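Local coordinates for H/ACA ribonucleoprotein complex non-core subunit NAF1 (Saccharomyces cerevisiae, PDB 2V3M) that binds RNA and helps assemble box H/ACA ribonucleoproteins, leaving as they mature, when GAR1 takes its place, at residues E26-T31 against E66-I71. Sequence-based numbering, arbitrary orientation.
Sequences EKTIIT and EDRTLI
The guanidinium of Arg68 lies between Ile30, whose CG1 and CD1 cover one of its faces, and the carbonyl O of Glu26 on the opposite face, both offset toward the rim. Its edge is turned to the backbone of Thr28. There Arg68 NH1 donates a hydrogen bond to Thr28 O (2.8 Å, N-H...O angle 160°), with the acceptor almost in the guanidinium plane although the donor stands above the carbonyl plane. A second, weak bond runs from Arg68 NH2 to Thr28 O (3.2 Å), which helps fix the rotation of the group. With its chain bent about the CB-CG bond (chi2 86°), Glu26 brings OE1 in above the plane, on the face that Glu26 O occupies, 3.4 Å from Arg68 NE; the pair is a salt bridge by charge alone, with no N-H pointing at the oxygen. The contact belongs to the Gar1-like domain of the protein, where Arg68 sits in the turn linking the antiparallel strands 62-65 and 70-73 and reaches over to the loop leading into strand 30-40. Replacing Arg68 by an alanine would probably leave Thr28 O without these two donors and take from Glu26 this nearby positive charge. Within the turn itself, Asp67 OD1 accepts from Thr69 N (3.1 Å), an Asx turn, and from Thr69 OG1, both approaching over the same face of the carboxylate. Asp67 OD2 in turn forms a salt bridge with Arg104.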
ATOM      1  N   GLU A  26     -21.640   9.489 -17.746  1.00 30.99           N
ATOM      2  CA  GLU A  26     -22.649   9.061 -16.761  1.00 31.21           C
ATOM      3  C   GLU A  26     -23.523   7.862 -17.140  1.00 30.59           C
ATOM      4  O   GLU A  26     -24.226   7.256 -16.321  1.00 30.23           O
ATOM      5  CB  GLU A  26     -23.572  10.214 -16.537  1.00 31.55           C
ATOM      6  CG  GLU A  26     -24.153  10.240 -15.183  1.00 33.56           C
ATOM      7  CD  GLU A  26     -23.321  10.916 -14.152  1.00 35.59           C
ATOM      8  OE1 GLU A  26     -22.322  10.404 -13.777  1.00 35.29           O
ATOM      9  OE2 GLU A  26     -23.675  11.945 -13.625  1.00 35.70           O
ATOM     10  N   LYS A  27     -23.512   7.581 -18.426  1.00 30.19           N
ATOM     11  CA  LYS A  27     -24.152   6.419 -18.967  1.00 29.85           C
ATOM     12  C   LYS A  27     -23.397   5.166 -18.640  1.00 30.06           C
ATOM     13  O   LYS A  27     -24.034   4.142 -18.515  1.00 30.79           O
ATOM     14  CB  LYS A  27     -24.093   6.453 -20.473  1.00 29.54           C
ATOM     15  CG  LYS A  27     -24.575   7.580 -21.049  1.00 29.29           C
ATOM     16  CD  LYS A  27     -25.997   7.434 -21.002  1.00 28.92           C
ATOM     17  CE  LYS A  27     -26.554   8.500 -21.750  1.00 28.41           C
ATOM     18  NZ  LYS A  27     -25.702   9.619 -21.565  1.00 26.64           N
ATOM     19  N   THR A  28     -22.063   5.191 -18.611  1.00 29.05           N
ATOM     20  CA  THR A  28     -21.415   3.928 -18.731  1.00 29.06           C
ATOM     21  C   THR A  28     -21.602   3.126 -17.445  1.00 29.14           C
ATOM     22  O   THR A  28     -21.935   3.702 -16.404  1.00 29.13           O
ATOM     23  CB  THR A  28     -19.956   4.006 -19.241  1.00 29.62           C
ATOM     24  OG1 THR A  28     -19.127   4.826 -18.428  1.00 29.17           O
ATOM     25  CG2 THR A  28     -19.901   4.502 -20.604  1.00 28.99           C
ATOM     26  N   ILE A  29     -21.431   1.803 -17.536  1.00 28.86           N
ATOM     27  CA  ILE A  29     -21.585   0.912 -16.398  1.00 28.31           C
ATOM     28  C   ILE A  29     -20.345   0.944 -15.555  1.00 28.09           C
ATOM     29  O   ILE A  29     -19.240   0.956 -16.053  1.00 28.23           O
ATOM     30  CB  ILE A  29     -22.000  -0.496 -16.844  1.00 28.40           C
ATOM     31  CG1 ILE A  29     -23.216  -0.316 -17.750  1.00 28.07           C
ATOM     32  CG2 ILE A  29     -22.254  -1.399 -15.632  1.00 28.11           C
ATOM     33  CD1 ILE A  29     -23.951  -1.461 -18.167  1.00 26.54           C
ATOM     34  N   ILE A  30     -20.596   1.023 -14.267  1.00 27.80           N
ATOM     35  CA  ILE A  30     -19.600   1.097 -13.237  1.00 27.36           C
ATOM     36  C   ILE A  30     -19.817  -0.194 -12.422  1.00 27.39           C
ATOM     37  O   ILE A  30     -20.977  -0.624 -12.232  1.00 27.25           O
ATOM     38  CB  ILE A  30     -19.855   2.412 -12.445  1.00 27.50           C
ATOM     39  CG1 ILE A  30     -18.616   3.236 -12.377  1.00 28.37           C
ATOM     40  CG2 ILE A  30     -20.183   2.236 -11.016  1.00 27.57           C
ATOM     41  CD1 ILE A  30     -18.383   3.916 -13.508  1.00 29.39           C
ATOM     42  N   THR A  31     -18.749  -0.854 -11.986  1.00 26.44           N
ATOM     43  CA  THR A  31     -18.923  -2.098 -11.200  1.00 26.41           C
ATOM     44  C   THR A  31     -18.097  -2.099  -9.893  1.00 25.73           C
ATOM     45  O   THR A  31     -16.887  -1.887  -9.971  1.00 25.44           O
ATOM     46  CB  THR A  31     -18.470  -3.234 -12.061  1.00 26.60           C
ATOM     47  OG1 THR A  31     -19.438  -3.401 -13.045  1.00 27.80           O
ATOM     48  CG2 THR A  31     -18.314  -4.572 -11.286  1.00 27.10           C
ATOM     49  N   GLU A  66     -17.601   6.016  -6.798  1.00 25.32           N
ATOM     50  CA  GLU A  66     -19.029   6.038  -7.147  1.00 24.05           C
ATOM     51  C   GLU A  66     -19.454   7.291  -7.841  1.00 23.87           C
ATOM     52  O   GLU A  66     -20.422   7.288  -8.574  1.00 23.57           O
ATOM     53  CB  GLU A  66     -19.858   5.871  -5.894  1.00 23.71           C
ATOM     54  CG  GLU A  66     -21.173   5.295  -6.137  1.00 24.90           C
ATOM     55  CD  GLU A  66     -21.840   4.820  -4.871  1.00 26.36           C
ATOM     56  OE1 GLU A  66     -22.831   4.117  -4.983  1.00 25.52           O
ATOM     57  OE2 GLU A  66     -21.370   5.135  -3.756  1.00 30.42           O
ATOM     58  N   ASP A  67     -18.814   8.421  -7.582  1.00 23.92           N
ATOM     59  CA  ASP A  67     -19.306   9.627  -8.277  1.00 24.00           C
ATOM     60  C   ASP A  67     -18.616   9.771  -9.627  1.00 24.20           C
ATOM     61  O   ASP A  67     -18.607  10.823 -10.253  1.00 24.46           O
ATOM     62  CB  ASP A  67     -19.106  10.894  -7.471  1.00 23.58           C
ATOM     63  CG  ASP A  67     -17.652  11.144  -7.097  1.00 25.05           C
ATOM     64  OD1 ASP A  67     -16.789  10.294  -7.414  1.00 27.14           O
ATOM     65  OD2 ASP A  67     -17.375  12.191  -6.434  1.00 24.91           O
ATOM     66  N   ARG A  68     -18.013   8.697 -10.069  1.00 24.20           N
ATOM     67  CA  ARG A  68     -17.268   8.719 -11.305  1.00 24.58           C
ATOM     68  C   ARG A  68     -15.993   9.601 -11.350  1.00 25.06           C
ATOM     69  O   ARG A  68     -15.491   9.950 -12.411  1.00 24.59           O
ATOM     70  CB  ARG A  68     -18.189   8.987 -12.468  1.00 24.32           C
ATOM     71  CG  ARG A  68     -19.003   7.793 -12.873  1.00 23.97           C
ATOM     72  CD  ARG A  68     -20.270   8.185 -13.514  1.00 25.75           C
ATOM     73  NE  ARG A  68     -21.313   7.200 -13.220  1.00 27.10           N
ATOM     74  CZ  ARG A  68     -21.574   6.122 -13.968  1.00 26.74           C
ATOM     75  NH1 ARG A  68     -20.814   5.864 -15.028  1.00 27.04           N
ATOM     76  NH2 ARG A  68     -22.557   5.265 -13.650  1.00 24.65           N
ATOM     77  N   THR A  69     -15.459   9.900 -10.174  1.00 25.68           N
ATOM     78  CA  THR A  69     -14.185  10.532 -10.058  1.00 26.53           C
ATOM     79  C   THR A  69     -13.197   9.467 -10.498  1.00 27.68           C
ATOM     80  O   THR A  69     -13.120   8.379  -9.950  1.00 27.77           O
ATOM     81  CB  THR A  69     -13.886  10.979  -8.637  1.00 26.32           C
ATOM     82  OG1 THR A  69     -14.770  12.049  -8.281  1.00 26.53           O
ATOM     83  CG2 THR A  69     -12.473  11.480  -8.590  1.00 25.42           C
ATOM     84  N   LEU A  70     -12.452   9.779 -11.541  1.00 28.87           N
ATOM     85  CA  LEU A  70     -11.539   8.848 -12.117  1.00 29.84           C
ATOM     86  C   LEU A  70     -10.263   8.676 -11.274  1.00 30.60           C
ATOM     87  O   LEU A  70      -9.565   9.704 -11.035  1.00 31.81           O
ATOM     88  CB  LEU A  70     -11.161   9.382 -13.464  1.00 29.91           C
ATOM     89  CG  LEU A  70      -9.791   8.834 -13.949  1.00 32.67           C
ATOM     90  CD1 LEU A  70     -10.039   7.496 -14.603  1.00 34.09           C
ATOM     91  CD2 LEU A  70      -8.923   9.747 -14.935  1.00 31.89           C
ATOM     92  N   ILE A  71      -9.943   7.419 -10.869  1.00 30.01           N
ATOM     93  CA  ILE A  71      -8.744   7.155 -10.129  1.00 29.63           C
ATOM     94  C   ILE A  71      -7.542   6.922 -11.045  1.00 29.79           C
ATOM     95  O   ILE A  71      -6.542   7.647 -11.112  1.00 29.94           O
ATOM     96  CB  ILE A  71      -8.874   6.001  -9.263  1.00 29.97           C
ATOM     97  CG1 ILE A  71      -9.963   6.278  -8.193  1.00 29.93           C
ATOM     98  CG2 ILE A  71      -7.451   5.743  -8.689  1.00 27.76           C
ATOM     99  CD1 ILE A  71     -10.169   5.176  -7.223  1.00 28.02           C
TER